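Long-range contacts in glutamine synthetase (Helicobacter pylori, PDB 5ZLI), which belongs to the glutamine synthetase I-beta family, dodecameric enzymes whose subunits join a beta-grasp domain to a catalytic domain: residues A338-L342 with I419-P423; N347-A351 with I404-K408. Residues are numbered along the deposited sequence.

Contact 1 (A338-L342 with I419-P423); sequences APSIL and IKQMP
Leu342 and Met422, the residues with the largest area buried by the contact (83 Å² each), meet where the start of strand 341-346 passes the 419-423 loop in antiparallel fashion. Ile341 (phi/psi -118/131) and Gln421 (-93/165), both extended, are the non-hydrogen-bonded pair of a single bridge, their CA atoms 4.4 Å apart. Two backbone hydrogen bonds flank it, Met422 N to Ser340 O (2.8 Å, N-H...O 166°) and Leu342 N to Lys420 O (3.1 Å, N-H...O 146°). Leu342, mt and pointing toward the loop, sets CD1 3.8 Å from Gln421 O. Met422 (chi angles m, m, p) folds its thioether back to bring CE 3.4 Å from Leu342 CD2, and its CG lies 3.9 Å from Pro339 O. Ile341 has its CB directed away, yet its CG2 touches Ile419 CG2 at 3.5 Å. Helix 315-322 packs on Leu342 through Ala315 and Arg316. The arrangement is an isolated antiparallel beta bridge, pinning an irregular interhelical loop to a strand of the catalytic domain.

Contact 2 (N347-A351 with I404-K408); sequences NNRSA and INLFK
Two loops face each other here, nearest at Ser350 and Leu406, whose CA atoms are 5.3 Å apart. Side chains of 347-351 hydrogen-bond to the backbone of 404-408: Asn348 (chi1 t) gives ND2 to Ile404 O at 3.0 Å (N-H...O 162°), and Leu406 N donates weakly to Ser350 OG at 3.2 Å. Asn348 OD1 also accepts from Ser350 N (2.9 Å), shaping the bend, though OD1 and OG are both less surely placed. In the partner segment, Lys408 N hydrogen-bonds to Asn405 O (3.0 Å), bringing the chain into the 3-10 turn 406-408. Apolar contacts follow. Ser350 CB sits over the face of the Phe407 ring, 4.0 Å from the centroid, as a CH-pi contact, and Leu406 CD2 approaches Ala351 CA at 3.7 Å and CB at 4.1 Å. Arg349 points its CB away from this partner and forms a salt bridge with Asp74 of a neighbouring subunit; Ile70 of that same subunit packs on Ser350 and Phe407. An Asx turn thus docks against a 3-10 turn at a subunit interface.

Contact 2 is nested inside the chain loop that contact 1 closes: strand 341-346 leads from Leu342 to Asn347, and helix 411-415 lies between Lys408 and Ile419. Their centres are about 11 Å apart and they touch directly. Ile341 CB packs on Leu406 CD2 at 3.6 Å, Pro339 CB lies 3.7 Å from Ala351 O, and Ala338 O comes within 3.0 Å of Phe407 CE1, so Leu406 and Phe407 each bridge the two. Contact 1 is made within one subunit, whereas contact 2 meets Ile70 and Asp74 from the beta-grasp domain of a second. This is consistent with the family's active sites, which lie between such a domain and a neighbour's catalytic domain, but neither contact is assigned to one.

Contact 1 (A338-L342 with I419-P423)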
# COMPACT_ATOMS: atom_id res chain seq x y z
N ALA B 338 6.86 -9.94 -47.51
CA ALA B 338 5.78 -9.12 -48.01
C ALA B 338 6.20 -8.44 -49.30
O ALA B 338 7.25 -7.79 -49.35
CB ALA B 338 5.39 -8.06 -46.97
N PRO B 339 5.37 -8.54 -50.35
CA PRO B 339 5.73 -7.94 -51.64
C PRO B 339 5.67 -6.42 -51.64
O PRO B 339 4.68 -5.81 -51.23
CB PRO B 339 4.68 -8.51 -52.59
CG PRO B 339 3.51 -8.81 -51.70
CD PRO B 339 4.12 -9.30 -50.43
N SER B 340 6.76 -5.80 -52.14
CA SER B 340 6.75 -4.42 -52.61
C SER B 340 6.97 -4.32 -54.12
O SER B 340 6.75 -3.24 -54.69
CB SER B 340 7.82 -3.60 -51.87
OG SER B 340 7.68 -2.19 -52.10
N ILE B 341 7.35 -5.42 -54.79
CA ILE B 341 7.69 -5.43 -56.21
C ILE B 341 6.71 -6.34 -56.94
O ILE B 341 6.50 -7.49 -56.53
CB ILE B 341 9.14 -5.93 -56.44
CG1 ILE B 341 10.16 -5.17 -55.58
CG2 ILE B 341 9.52 -5.78 -57.91
CD1 ILE B 341 10.36 -3.75 -55.96
N LEU B 342 6.14 -5.84 -58.04
CA LEU B 342 5.05 -6.52 -58.75
C LEU B 342 5.59 -7.39 -59.89
O LEU B 342 5.44 -7.08 -61.08
CB LEU B 342 4.06 -5.49 -59.28
CG LEU B 342 3.16 -4.77 -58.29
CD1 LEU B 342 2.49 -3.60 -58.99
CD2 LEU B 342 2.14 -5.77 -57.76
N ILE B 419 10.71 -0.64 -62.64
CA ILE B 419 10.23 -1.87 -62.03
C ILE B 419 9.02 -1.48 -61.20
O ILE B 419 9.16 -0.76 -60.20
CB ILE B 419 11.31 -2.53 -61.17
CG1 ILE B 419 12.55 -2.88 -62.03
CG2 ILE B 419 10.75 -3.75 -60.51
CD1 ILE B 419 13.58 -3.80 -61.37
N LYS B 420 7.83 -1.93 -61.61
CA LYS B 420 6.58 -1.37 -61.07
C LYS B 420 6.30 -1.92 -59.68
O LYS B 420 5.95 -3.09 -59.51
CB LYS B 420 5.40 -1.63 -62.01
CG LYS B 420 5.27 -0.57 -63.11
CD LYS B 420 5.15 0.87 -62.52
CE LYS B 420 6.29 1.82 -62.91
NZ LYS B 420 6.68 2.76 -61.80
N GLN B 421 6.45 -1.06 -58.69
CA GLN B 421 6.33 -1.43 -57.29
C GLN B 421 4.90 -1.20 -56.80
O GLN B 421 4.10 -0.53 -57.44
CB GLN B 421 7.33 -0.61 -56.45
CG GLN B 421 6.98 0.91 -56.44
CD GLN B 421 7.98 1.83 -55.71
OE1 GLN B 421 8.89 1.38 -55.01
NE2 GLN B 421 7.80 3.13 -55.90
N MET B 422 4.59 -1.78 -55.64
CA MET B 422 3.29 -1.59 -55.00
C MET B 422 3.12 -0.13 -54.53
O MET B 422 4.11 0.58 -54.28
CB MET B 422 3.16 -2.55 -53.82
CG MET B 422 2.68 -4.00 -54.09
SD MET B 422 0.88 -4.24 -54.15
CE MET B 422 0.45 -3.56 -55.74
N PRO B 423 1.89 0.37 -54.48
CA PRO B 423 1.68 1.71 -53.92
C PRO B 423 1.96 1.75 -52.43
O PRO B 423 1.77 0.77 -51.70
CB PRO B 423 0.21 2.00 -54.22
CG PRO B 423 -0.39 0.68 -54.51
CD PRO B 423 0.66 -0.21 -55.03

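Contact 2 (N347-A351 with I404-K408)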
# COMPACT_ATOMS: atom_id res chain seq x y z
N ASN B 347 8.79 -20.27 -56.52
CA ASN B 347 9.51 -20.46 -55.28
C ASN B 347 10.05 -19.14 -54.70
O ASN B 347 11.07 -19.13 -54.01
CB ASN B 347 10.66 -21.44 -55.50
CG ASN B 347 10.28 -22.56 -56.42
OD1 ASN B 347 9.26 -23.21 -56.22
ND2 ASN B 347 11.04 -22.70 -57.51
N ASN B 348 9.41 -18.01 -54.99
CA ASN B 348 9.94 -16.72 -54.58
C ASN B 348 8.94 -15.99 -53.69
O ASN B 348 7.84 -15.63 -54.13
CB ASN B 348 10.27 -15.89 -55.82
CG ASN B 348 11.21 -14.75 -55.54
OD1 ASN B 348 11.15 -14.11 -54.49
ND2 ASN B 348 12.10 -14.48 -56.49
N ARG B 349 9.33 -15.73 -52.44
CA ARG B 349 8.47 -15.03 -51.49
C ARG B 349 8.78 -13.55 -51.39
O ARG B 349 8.17 -12.86 -50.57
CB ARG B 349 8.54 -15.67 -50.10
CG ARG B 349 8.09 -17.08 -50.13
CD ARG B 349 7.65 -17.50 -48.77
NE ARG B 349 6.67 -18.58 -48.83
CZ ARG B 349 6.89 -19.81 -49.29
NH1 ARG B 349 8.07 -20.16 -49.76
NH2 ARG B 349 5.89 -20.71 -49.27
N SER B 350 9.72 -13.05 -52.20
CA SER B 350 9.88 -11.62 -52.39
C SER B 350 8.97 -11.06 -53.49
O SER B 350 8.77 -9.84 -53.55
CB SER B 350 11.34 -11.32 -52.71
OG SER B 350 11.77 -12.07 -53.82
N ALA B 351 8.38 -11.92 -54.32
CA ALA B 351 7.57 -11.47 -55.44
C ALA B 351 6.11 -11.25 -55.05
O ALA B 351 5.62 -11.80 -54.06
CB ALA B 351 7.66 -12.48 -56.59
N ILE B 404 15.34 -13.08 -58.64
CA ILE B 404 16.29 -12.49 -57.71
C ILE B 404 15.65 -12.37 -56.32
O ILE B 404 14.48 -12.70 -56.11
CB ILE B 404 16.84 -11.13 -58.20
CG1 ILE B 404 15.71 -10.16 -58.58
CG2 ILE B 404 17.85 -11.32 -59.33
CD1 ILE B 404 15.50 -9.05 -57.55
N ASN B 405 16.47 -11.97 -55.36
CA ASN B 405 15.99 -11.51 -54.06
C ASN B 405 15.46 -10.09 -54.24
O ASN B 405 16.22 -9.13 -54.30
CB ASN B 405 17.12 -11.58 -53.03
CG ASN B 405 16.68 -11.16 -51.65
OD1 ASN B 405 15.65 -10.53 -51.47
ND2 ASN B 405 17.48 -11.53 -50.65
N LEU B 406 14.13 -9.96 -54.31
CA LEU B 406 13.58 -8.67 -54.69
C LEU B 406 13.85 -7.59 -53.64
O LEU B 406 14.05 -6.43 -54.00
CB LEU B 406 12.08 -8.82 -54.98
CG LEU B 406 11.73 -9.42 -56.35
CD1 LEU B 406 12.16 -10.85 -56.54
CD2 LEU B 406 10.26 -9.29 -56.63
N PHE B 407 13.92 -7.97 -52.36
CA PHE B 407 14.25 -7.01 -51.30
C PHE B 407 15.69 -6.52 -51.32
O PHE B 407 16.02 -5.61 -50.54
CB PHE B 407 13.93 -7.61 -49.93
CG PHE B 407 12.54 -8.17 -49.82
CD1 PHE B 407 11.44 -7.45 -50.28
CD2 PHE B 407 12.33 -9.43 -49.27
CE1 PHE B 407 10.15 -7.98 -50.17
CE2 PHE B 407 11.04 -9.97 -49.17
CZ PHE B 407 9.95 -9.24 -49.63
N LYS B 408 16.56 -7.08 -52.17
CA LYS B 408 17.94 -6.62 -52.27
C LYS B 408 18.14 -5.49 -53.27
O LYS B 408 19.22 -4.87 -53.26
CB LYS B 408 18.87 -7.81 -52.61